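Enoyl CoA hydratase/isomerase (Crotonase) (Legionella pneumophila subsp. pneumophila, PDB 3I47) probably catalyses the hydration of enoyl-CoA thioesters or a related isomerisation, as a member of the crotonase family. Local coordinates at residues Met19-Ser23 / Lys24-Phe28; Leu190-Thr193 / Leu194-Ser198; Ala215-Val218 / Ala219-Ile223; Ala236-Val240 / Ser241-Gln245. All coordinates share one frame; numbering follows the deposited sequence.

Contact 1 (Met19-Ser23 / Lys24-Phe28); sequences MNRIS and KHNAF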
loop_
_atom_site.group_PDB
_atom_site.type_symbol
_atom_site.label_atom_id
_atom_site.label_comp_id
_atom_site.label_asym_id
_atom_site.label_seq_id
_atom_site.Cartn_x
_atom_site.Cartn_y
_atom_site.Cartn_z
ATOM N N MET A 19 -8.785 9.132 -1.781
ATOM C CA MET A 19 -8.807 9.867 -3.046
ATOM C C MET A 19 -10.255 10.212 -3.387
ATOM O O MET A 19 -11.120 9.337 -3.428
ATOM C CB MET A 19 -8.152 9.045 -4.155
ATOM C CG MET A 19 -6.636 8.846 -3.949
ATOM S SD MET A 19 -5.754 7.798 -5.182
ATOM C CE MET A 19 -6.516 6.181 -4.909
ATOM N N ASN A 20 -10.512 11.495 -3.633
ATOM C CA ASN A 20 -11.890 11.979 -3.684
ATOM C C ASN A 20 -12.177 12.836 -4.926
ATOM O O ASN A 20 -13.074 13.698 -4.909
ATOM C CB ASN A 20 -12.200 12.736 -2.376
ATOM C CG ASN A 20 -13.684 12.997 -2.174
ATOM O OD1 ASN A 20 -14.519 12.106 -2.342
ATOM N ND2 ASN A 20 -14.020 14.234 -1.806
ATOM N N ARG A 21 -11.436 12.591 -6.004
ATOM C CA ARG A 21 -11.747 13.226 -7.297
ATOM C C ARG A 21 -12.779 12.380 -8.031
ATOM O O ARG A 21 -12.465 11.718 -9.023
ATOM C CB ARG A 21 -10.491 13.411 -8.146
ATOM C CG ARG A 21 -9.554 14.486 -7.631
ATOM C CD ARG A 21 -8.523 14.813 -8.709
ATOM N NE ARG A 21 -7.546 15.817 -8.288
ATOM C CZ ARG A 21 -6.526 16.209 -9.053
ATOM N NH1 ARG A 21 -6.371 15.692 -10.264
ATOM N NH2 ARG A 21 -5.670 17.121 -8.614
ATOM N N ILE A 22 -14.007 12.386 -7.516
ATOM C CA ILE A 22 -15.050 11.487 -8.009
ATOM C C ILE A 22 -15.371 11.710 -9.490
ATOM O O ILE A 22 -15.447 10.753 -10.260
ATOM C CB ILE A 22 -16.320 11.563 -7.112
ATOM C CG1 ILE A 22 -16.002 10.969 -5.724
ATOM C CG2 ILE A 22 -17.514 10.865 -7.799
ATOM C CD1 ILE A 22 -17.086 11.213 -4.674
ATOM N N SER A 23 -15.521 12.965 -9.900
ATOM C CA SER A 23 -15.896 13.251 -11.281
ATOM C C SER A 23 -14.805 12.889 -12.297
ATOM O O SER A 23 -15.107 12.607 -13.465
ATOM C CB SER A 23 -16.334 14.710 -11.431
ATOM O OG SER A 23 -15.242 15.594 -11.245
ATOM N N LYS A 24 -13.549 12.891 -11.848
ATOM C CA LYS A 24 -12.398 12.567 -12.693
ATOM C C LYS A 24 -11.899 11.134 -12.466
ATOM O O LYS A 24 -10.851 10.750 -12.985
ATOM C CB LYS A 24 -11.255 13.558 -12.434
ATOM C CG LYS A 24 -11.602 15.021 -12.728
ATOM C CD LYS A 24 -11.127 15.441 -14.097
ATOM C CE LYS A 24 -11.510 16.891 -14.396
ATOM N NZ LYS A 24 -10.975 17.863 -13.388
ATOM N N HIS A 25 -12.656 10.350 -11.699
ATOM C CA HIS A 25 -12.301 8.946 -11.408
ATOM C C HIS A 25 -10.898 8.797 -10.827
ATOM O O HIS A 25 -10.190 7.808 -11.107
ATOM C CB HIS A 25 -12.447 8.073 -12.663
ATOM C CG HIS A 25 -13.836 8.038 -13.216
ATOM N ND1 HIS A 25 -14.095 7.935 -14.565
ATOM C CD2 HIS A 25 -15.039 8.085 -12.603
ATOM C CE1 HIS A 25 -15.404 7.924 -14.758
ATOM N NE2 HIS A 25 -15.998 8.012 -13.583
ATOM N N ASN A 26 -10.500 9.771 -10.007
ATOM C CA ASN A 26 -9.197 9.737 -9.336
ATOM C C ASN A 26 -8.019 9.590 -10.285
ATOM O O ASN A 26 -6.996 8.999 -9.939
ATOM C CB ASN A 26 -9.186 8.661 -8.233
ATOM C CG ASN A 26 -10.143 8.993 -7.136
ATOM O OD1 ASN A 26 -10.199 10.153 -6.695
ATOM N ND2 ASN A 26 -10.913 8.003 -6.681
ATOM N N ALA A 27 -8.155 10.185 -11.467
ATOM C CA ALA A 27 -7.065 10.168 -12.438
ATOM C C ALA A 27 -5.883 10.953 -11.881
ATOM O O ALA A 27 -6.055 12.045 -11.321
ATOM C CB ALA A 27 -7.531 10.731 -13.771
ATOM N N PHE A 28 -4.690 10.386 -12.019
ATOM C CA PHE A 28 -3.486 10.917 -11.368
ATOM C C PHE A 28 -2.897 12.152 -12.042
ATOM O O PHE A 28 -2.866 12.269 -13.279
ATOM C CB PHE A 28 -2.389 9.835 -11.334
ATOM C CG PHE A 28 -2.511 8.832 -10.198
ATOM C CD1 PHE A 28 -3.672 8.722 -9.428
ATOM C CD2 PHE A 28 -1.445 7.975 -9.934
ATOM C CE1 PHE A 28 -3.762 7.760 -8.384
ATOM C CE2 PHE A 28 -1.522 7.035 -8.897
ATOM C CZ PHE A 28 -2.673 6.931 -8.133
HETATM O O HOH W 1 -7.875 13.923 -11.854
#
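Asn26 reaches back to the chain it has just left: its OD1 accepts the backbone N of Arg21 at 2.8 Å, while its own backbone N gives a straighter bond to Arg21 O (2.9 Å, 161° at the hydrogen). Between these two residues the chain folds into a type I beta turn, Ile22 to His25, closed by His25 N on Ile22 O. The loop links strand 14-19 of the crotonase core to helix 30-45, and Arg21 is itself the centre of an inverse gamma turn. With Asn26 CG anti to its carbonyl carbon (chi1 -65°), the amide is brought beside the end of strand 14-19, where OD1 also packs 3.4 Å from Met19 CB; ND2 is held by His60 O. The guanidinium of Arg21, at the end of an extended chain, forms salt bridges with Asp5 and Asp29, and a water in its plane links NH1 (2.8 Å) to Ala27 O. Beyond these polar groups lies buried packing, in which Met19 crosses Phe28 in a Met-aromatic contact. The sulfur sits at the ring edge rather than over a face, with Met19 SD 3.8 Å from Phe28 CE1.

Contact 2 (Leu190-Thr193 / Leu194-Ser198); sequences LEFT and LKYAS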
loop_
_atom_site.group_PDB
_atom_site.type_symbol
_atom_site.label_atom_id
_atom_site.label_comp_id
_atom_site.label_asym_id
_atom_site.label_seq_id
_atom_site.Cartn_x
_atom_site.Cartn_y
_atom_site.Cartn_z
ATOM N N LEU A 190 -15.557 -1.457 2.103
ATOM C CA LEU A 190 -15.169 -0.537 3.169
ATOM C C LEU A 190 -15.268 -1.191 4.544
ATOM O O LEU A 190 -14.315 -1.158 5.329
ATOM C CB LEU A 190 -16.036 0.737 3.120
ATOM C CG LEU A 190 -15.738 1.777 4.207
ATOM C CD1 LEU A 190 -14.303 2.274 4.126
ATOM C CD2 LEU A 190 -16.717 2.962 4.099
ATOM N N GLU A 191 -16.407 -1.821 4.817
ATOM C CA GLU A 191 -16.624 -2.453 6.116
ATOM C C GLU A 191 -15.567 -3.525 6.389
ATOM O O GLU A 191 -14.991 -3.579 7.478
ATOM C CB GLU A 191 -18.034 -3.049 6.202
ATOM C CG GLU A 191 -19.148 -1.989 6.256
ATOM C CD GLU A 191 -19.613 -1.465 4.886
ATOM O OE1 GLU A 191 -20.694 -0.842 4.875
ATOM O OE2 GLU A 191 -18.946 -1.637 3.829
ATOM N N PHE A 192 -15.291 -4.366 5.391
ATOM C CA PHE A 192 -14.242 -5.383 5.530
ATOM C C PHE A 192 -12.880 -4.750 5.856
ATOM O O PHE A 192 -12.164 -5.181 6.763
ATOM C CB PHE A 192 -14.124 -6.220 4.241
ATOM C CG PHE A 192 -13.053 -7.270 4.300
ATOM C CD1 PHE A 192 -11.721 -6.969 3.977
ATOM C CD2 PHE A 192 -13.363 -8.567 4.706
ATOM C CE1 PHE A 192 -10.712 -7.953 4.059
ATOM C CE2 PHE A 192 -12.378 -9.556 4.777
ATOM C CZ PHE A 192 -11.043 -9.253 4.456
ATOM N N THR A 193 -12.526 -3.727 5.085
ATOM C CA THR A 193 -11.233 -3.081 5.210
ATOM C C THR A 193 -11.060 -2.412 6.570
ATOM O O THR A 193 -10.012 -2.559 7.201
ATOM C CB THR A 193 -11.046 -2.057 4.074
ATOM O OG1 THR A 193 -11.045 -2.765 2.835
ATOM C CG2 THR A 193 -9.720 -1.321 4.224
ATOM N N LEU A 194 -12.076 -1.691 7.030
ATOM C CA LEU A 194 -11.988 -1.028 8.333
ATOM C C LEU A 194 -11.814 -2.030 9.475
ATOM O O LEU A 194 -11.009 -1.819 10.385
ATOM C CB LEU A 194 -13.214 -0.155 8.595
ATOM C CG LEU A 194 -13.388 1.070 7.699
ATOM C CD1 LEU A 194 -14.661 1.812 8.093
ATOM C CD2 LEU A 194 -12.174 1.994 7.780
ATOM N N LYS A 195 -12.540 -3.138 9.405
ATOM C CA LYS A 195 -12.437 -4.167 10.433
ATOM C C LYS A 195 -11.081 -4.850 10.416
ATOM O O LYS A 195 -10.499 -5.128 11.470
ATOM C CB LYS A 195 -13.548 -5.198 10.279
ATOM C CG LYS A 195 -14.883 -4.675 10.743
ATOM C CD LYS A 195 -15.789 -5.798 11.150
ATOM C CE LYS A 195 -17.121 -5.254 11.585
ATOM N NZ LYS A 195 -18.109 -6.350 11.706
ATOM N N TYR A 196 -10.572 -5.109 9.213
ATOM C CA TYR A 196 -9.302 -5.793 9.050
ATOM C C TYR A 196 -8.160 -4.902 9.537
ATOM O O TYR A 196 -7.253 -5.373 10.236
ATOM C CB TYR A 196 -9.136 -6.195 7.583
ATOM C CG TYR A 196 -7.904 -7.003 7.267
ATOM C CD1 TYR A 196 -7.866 -8.373 7.514
ATOM C CD2 TYR A 196 -6.792 -6.409 6.695
ATOM C CE1 TYR A 196 -6.734 -9.130 7.209
ATOM C CE2 TYR A 196 -5.650 -7.154 6.385
ATOM C CZ TYR A 196 -5.638 -8.517 6.642
ATOM O OH TYR A 196 -4.527 -9.263 6.329
ATOM N N ALA A 197 -8.227 -3.613 9.189
ATOM C CA ALA A 197 -7.223 -2.648 9.635
ATOM C C ALA A 197 -7.278 -2.496 11.153
ATOM O O ALA A 197 -6.238 -2.472 11.794
ATOM C CB ALA A 197 -7.411 -1.291 8.937
ATOM N N SER A 198 -8.490 -2.437 11.709
ATOM C CA SER A 198 -8.654 -2.322 13.161
ATOM C C SER A 198 -8.036 -3.520 13.871
ATOM O O SER A 198 -7.360 -3.363 14.897
ATOM C CB SER A 198 -10.123 -2.152 13.547
ATOM O OG SER A 198 -10.598 -0.881 13.143
#
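Leu194 lies against Leu190 one turn earlier in helix 189-201, which packs across the mixed beta sheet of the crotonase fold. The two leucines meet at an angle, branch against branch: CD1 of Leu190 rests 3.9 Å from CG of Leu194. They differ in their first torsion, a difference consistent with the way the branches meet: Leu190 has CG opposite its own nitrogen (chi1 179°), Leu194 has CG beside it (chi1 -67°). Leu194 CG also lies 3.4 Å from Leu190 O, the carbonyl that accepts its backbone N. Thr193, buried on the face of the helix that meets the sheet, sends its backbone O to Ala197 N at 2.9 Å; its OG1 turns back to Leu189 O, so the hydroxyl is satisfied within the helix, and its apolar surroundings include Val53, Met105 and Ile125 of three neighbouring strands. On another side of the helix Phe192 and Tyr196 form an aromatic pair. Their planes are only 12° from parallel, but the rings are slid so far apart that they barely overlap, and both also meet the ring of His182. The nearest side-chain approach between the two aromatics is Phe192 CE1 to Tyr196 CB, at 4.2 Å.

Contact 3 (Ala215-Val218 / Ala219-Ile223); sequences AQYV and ANKKI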
loop_
_atom_site.group_PDB
_atom_site.type_symbol
_atom_site.label_atom_id
_atom_site.label_comp_id
_atom_site.label_asym_id
_atom_site.label_seq_id
_atom_site.Cartn_x
_atom_site.Cartn_y
_atom_site.Cartn_z
ATOM N N ALA A 215 10.361 -9.754 8.494
ATOM C CA ALA A 215 10.071 -10.362 7.191
ATOM C C ALA A 215 10.954 -9.745 6.111
ATOM O O ALA A 215 11.514 -10.449 5.280
ATOM C CB ALA A 215 8.600 -10.222 6.831
ATOM N N GLN A 216 11.083 -8.420 6.152
ATOM C CA GLN A 216 11.920 -7.695 5.209
ATOM C C GLN A 216 13.390 -8.104 5.314
ATOM O O GLN A 216 14.072 -8.255 4.299
ATOM C CB GLN A 216 11.765 -6.191 5.448
ATOM C CG GLN A 216 10.367 -5.661 5.089
ATOM C CD GLN A 216 10.093 -4.243 5.598
ATOM O OE1 GLN A 216 10.616 -3.809 6.638
ATOM N NE2 GLN A 216 9.250 -3.522 4.873
ATOM N N TYR A 217 13.859 -8.313 6.542
ATOM C CA TYR A 217 15.258 -8.618 6.812
ATOM C C TYR A 217 15.639 -10.028 6.366
ATOM O O TYR A 217 16.674 -10.229 5.717
ATOM C CB TYR A 217 15.568 -8.441 8.299
ATOM C CG TYR A 217 16.990 -8.800 8.671
ATOM C CD1 TYR A 217 18.033 -7.898 8.468
ATOM C CD2 TYR A 217 17.294 -10.045 9.221
ATOM C CE1 TYR A 217 19.346 -8.224 8.810
ATOM C CE2 TYR A 217 18.595 -10.381 9.560
ATOM C CZ TYR A 217 19.617 -9.463 9.357
ATOM O OH TYR A 217 20.911 -9.797 9.696
ATOM N N VAL A 218 14.810 -11.010 6.701
ATOM C CA VAL A 218 15.175 -12.389 6.394
ATOM C C VAL A 218 15.054 -12.706 4.901
ATOM O O VAL A 218 15.734 -13.599 4.398
ATOM C CB VAL A 218 14.403 -13.437 7.264
ATOM C CG1 VAL A 218 14.617 -13.154 8.753
ATOM C CG2 VAL A 218 12.919 -13.487 6.913
ATOM N N ALA A 219 14.204 -11.961 4.194
ATOM C CA ALA A 219 13.964 -12.223 2.779
ATOM C C ALA A 219 15.271 -12.287 1.990
ATOM O O ALA A 219 16.143 -11.427 2.139
ATOM C CB ALA A 219 13.016 -11.179 2.191
ATOM N N ASN A 220 15.411 -13.338 1.187
ATOM C CA ASN A 220 16.586 -13.510 0.312
ATOM C C ASN A 220 17.953 -13.579 1.030
ATOM O O ASN A 220 18.997 -13.373 0.402
ATOM C CB ASN A 220 16.618 -12.421 -0.782
ATOM C CG ASN A 220 15.235 -12.108 -1.353
ATOM O OD1 ASN A 220 14.736 -10.982 -1.229
ATOM N ND2 ASN A 220 14.604 -13.107 -1.965
ATOM N N LYS A 221 17.955 -13.842 2.340
ATOM C CA LYS A 221 19.201 -14.140 3.054
ATOM C C LYS A 221 19.403 -15.641 3.133
ATOM O O LYS A 221 18.436 -16.394 3.224
ATOM C CB LYS A 221 19.204 -13.550 4.466
ATOM C CG LYS A 221 19.410 -12.054 4.475
ATOM C CD LYS A 221 19.755 -11.536 5.848
ATOM C CE LYS A 221 20.237 -10.087 5.768
ATOM N NZ LYS A 221 19.215 -9.183 5.169
ATOM N N LYS A 222 20.665 -16.069 3.090
ATOM C CA LYS A 222 21.008 -17.477 3.234
ATOM C C LYS A 222 20.578 -17.960 4.620
ATOM O O LYS A 222 20.816 -17.282 5.620
ATOM C CB LYS A 222 22.514 -17.678 3.028
ATOM C CG LYS A 222 22.966 -19.128 3.030
ATOM C CD LYS A 222 24.469 -19.232 2.870
ATOM C CE LYS A 222 24.915 -20.676 2.949
ATOM N NZ LYS A 222 26.394 -20.811 2.788
ATOM N N ILE A 223 19.922 -19.116 4.665
ATOM C CA ILE A 223 19.501 -19.690 5.947
ATOM C C ILE A 223 20.646 -20.530 6.495
ATOM O O ILE A 223 20.729 -21.741 6.260
ATOM C CB ILE A 223 18.162 -20.485 5.845
ATOM C CG1 ILE A 223 17.055 -19.589 5.274
ATOM C CG2 ILE A 223 17.767 -21.069 7.227
ATOM C CD1 ILE A 223 15.746 -20.319 4.954
HETATM O O HOH W 2 16.226 -8.948 3.024
HETATM O O HOH W 3 16.178 -16.206 4.919
#
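One face of the Tyr217 ring carries the end of Lys221, whose chain crosses the tyrosine side chain at about a right angle. Lys221 CE lies 3.6 Å above the Tyr217 ring plane and is offset toward the rim, a CH-pi contact, while the ammonium makes a cation-pi interaction, NZ standing 4.0 Å from the ring centroid and 21° off the normal. The ring of Tyr230, from helix 225-240, also stacks with Tyr217. The setting is the C-terminal end of helix 205-218, where the chain leaves helical geometry at Ala219 and reverses through a type II beta turn from Val218 to Lys221. Lys221 N closes this turn on Val218 O at 3.0 Å. The same reversal returns the lysine to the helix end: its chain is extended until a bend at chi4 (59°) turns NZ back to Tyr217 O, which it meets at 2.8 Å in the carbonyl plane, on a lone pair. The ammonium is thus shared between a ring face and a carbonyl at the helix C-terminus, where the helix dipole would be expected to favour a positive charge. Earlier in the turn, Ala219 N continues the helical pattern to Ala215 O with a longer bond of 3.3 Å. On this exposed surface one water bridges the turn, donating hydrogen bonds to Val218 O at 2.7 Å and Lys221 O at 2.8 Å.

Contact 4 (Ala236-Val240 / Ser241-Gln245); sequences AHKRV and SDEGQ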
loop_
_atom_site.group_PDB
_atom_site.type_symbol
_atom_site.label_atom_id
_atom_site.label_comp_id
_atom_site.label_asym_id
_atom_site.label_seq_id
_atom_site.Cartn_x
_atom_site.Cartn_y
_atom_site.Cartn_z
ATOM N N ALA A 236 14.431 -13.803 21.829
ATOM C CA ALA A 236 14.873 -13.750 23.235
ATOM C C ALA A 236 14.738 -12.333 23.794
ATOM O O ALA A 236 14.237 -12.131 24.916
ATOM C CB ALA A 236 16.300 -14.259 23.367
ATOM N N HIS A 237 15.154 -11.353 22.989
ATOM C CA HIS A 237 15.049 -9.944 23.365
ATOM C C HIS A 237 13.588 -9.501 23.460
ATOM O O HIS A 237 13.210 -8.784 24.392
ATOM C CB HIS A 237 15.834 -9.078 22.379
ATOM C CG HIS A 237 16.115 -7.692 22.874
ATOM N ND1 HIS A 237 17.023 -7.426 23.879
ATOM C CD2 HIS A 237 15.629 -6.490 22.482
ATOM C CE1 HIS A 237 17.069 -6.123 24.098
ATOM N NE2 HIS A 237 16.237 -5.533 23.259
ATOM N N LYS A 238 12.753 -9.938 22.512
ATOM C CA LYS A 238 11.343 -9.561 22.534
ATOM C C LYS A 238 10.575 -10.159 23.714
ATOM O O LYS A 238 9.677 -9.525 24.255
ATOM C CB LYS A 238 10.652 -9.901 21.205
ATOM C CG LYS A 238 9.269 -9.267 21.031
ATOM C CD LYS A 238 9.416 -7.781 20.682
ATOM C CE LYS A 238 8.065 -7.103 20.446
ATOM N NZ LYS A 238 7.322 -6.819 21.712
ATOM N N ARG A 239 10.942 -11.375 24.123
ATOM C CA ARG A 239 10.257 -12.031 25.226
ATOM C C ARG A 239 10.426 -11.285 26.540
ATOM O O ARG A 239 9.525 -11.310 27.367
ATOM C CB ARG A 239 10.757 -13.460 25.393
ATOM C CG ARG A 239 10.199 -14.436 24.358
ATOM C CD ARG A 239 10.909 -15.763 24.512
ATOM N NE ARG A 239 10.418 -16.789 23.595
ATOM C CZ ARG A 239 10.902 -18.022 23.533
ATOM N NH1 ARG A 239 11.875 -18.399 24.360
ATOM N NH2 ARG A 239 10.393 -18.883 22.658
ATOM N N VAL A 240 11.571 -10.629 26.716
ATOM C CA VAL A 240 11.848 -9.892 27.964
ATOM C C VAL A 240 11.518 -8.402 27.856
ATOM O O VAL A 240 11.631 -7.667 28.849
ATOM C CB VAL A 240 13.310 -10.086 28.472
ATOM C CG1 VAL A 240 13.633 -11.590 28.708
ATOM C CG2 VAL A 240 14.312 -9.434 27.529
ATOM N N SER A 241 11.121 -7.959 26.660
ATOM C CA SER A 241 10.676 -6.574 26.461
ATOM C C SER A 241 9.434 -6.283 27.305
ATOM O O SER A 241 8.684 -7.185 27.649
ATOM C CB SER A 241 10.365 -6.318 24.976
ATOM O OG SER A 241 9.150 -6.946 24.570
ATOM N N ASP A 242 9.197 -5.012 27.621
ATOM C CA ASP A 242 7.984 -4.660 28.351
ATOM C C ASP A 242 6.721 -5.142 27.647
ATOM O O ASP A 242 5.812 -5.663 28.287
ATOM C CB ASP A 242 7.899 -3.149 28.564
ATOM C CG ASP A 242 8.957 -2.624 29.531
ATOM O OD1 ASP A 242 9.609 -3.420 30.235
ATOM O OD2 ASP A 242 9.131 -1.394 29.576
ATOM N N GLU A 243 6.666 -4.974 26.322
ATOM C CA GLU A 243 5.493 -5.389 25.559
ATOM C C GLU A 243 5.294 -6.910 25.539
ATOM O O GLU A 243 4.164 -7.393 25.679
ATOM C CB GLU A 243 5.559 -4.841 24.133
ATOM C CG GLU A 243 4.291 -5.073 23.348
ATOM C CD GLU A 243 4.426 -4.611 21.925
ATOM O OE1 GLU A 243 5.014 -5.364 21.122
ATOM O OE2 GLU A 243 3.938 -3.504 21.606
ATOM N N GLY A 244 6.388 -7.652 25.369
ATOM C CA GLY A 244 6.325 -9.114 25.360
ATOM C C GLY A 244 5.892 -9.638 26.724
ATOM O O GLY A 244 5.056 -10.535 26.823
ATOM N N GLN A 245 6.441 -9.050 27.784
ATOM C CA GLN A 245 6.053 -9.450 29.130
ATOM C C GLN A 245 4.585 -9.147 29.426
ATOM O O GLN A 245 3.894 -9.956 30.043
ATOM C CB GLN A 245 6.971 -8.800 30.174
ATOM C CG GLN A 245 8.339 -9.436 30.211
ATOM C CD GLN A 245 8.306 -10.827 30.844
ATOM O OE1 GLN A 245 7.848 -10.991 31.982
ATOM N NE2 GLN A 245 8.792 -11.836 30.110
HETATM O O HOH W 4 10.244 -6.045 30.673
#
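At the junction where helix 225-240 gives way to helix 242-253, the Ser241 side chain serves both: its hydroxyl donates to Lys238 O (OG to O, 2.7 Å) and accepts the backbone N of Gly244 at 3.0 Å. The first bond ties up a carbonyl in the last turn of one helix, and the second is the capping bond of an N-cap residue at the start of the next. A chi1 of 73° holds OG between the serine's own N and carbonyl carbon, from where it reaches both partners. Lys238 spans the same junction with its side chain. Its chain, bent at chi2 and chi4, carries NZ obliquely across to Glu243, forming a salt bridge to OE1 of 2.8 Å from the anti side and tilted out of the carboxylate plane, and a weak bond to Ser241 OG. In these C-terminal helices of the crotonase-family chain, the carboxylate also receives the backbone N atoms of Glu206 and Ala207 at the start of helix 205-218, so Glu243 connects three helices. Gly244 packs its CA 3.6 Å from Lys238 O in a CH...O contact. Farther round, Gln245 folds back to donate to the first helix: NE2 meets Arg239 O at 2.9 Å, nearly straight at 170°.

Contacts 1 and 2 are partly buried and belong to the sheet-based core: one follows strand 14-19, the other lies on a helix against that sheet, their centres about 22 Å apart. Contact 2 is mainly apolar, whereas contact 1 buries an amide among backbone groups beside a sulfur-aromatic pair. Contacts 3 and 4 are surface contacts at helix ends, on the same side of the chain's centre, with centres about 22 Å apart. Both use a lysine, over an aromatic face and carbonyl in contact 3, in a salt bridge from 236-240 to 241-245 in contact 4. Each also touches the other's helix: Tyr230 of helix 225-240 stacks on Tyr217 in contact 3, and Glu243 in contact 4 bonds to the start of helix 205-218.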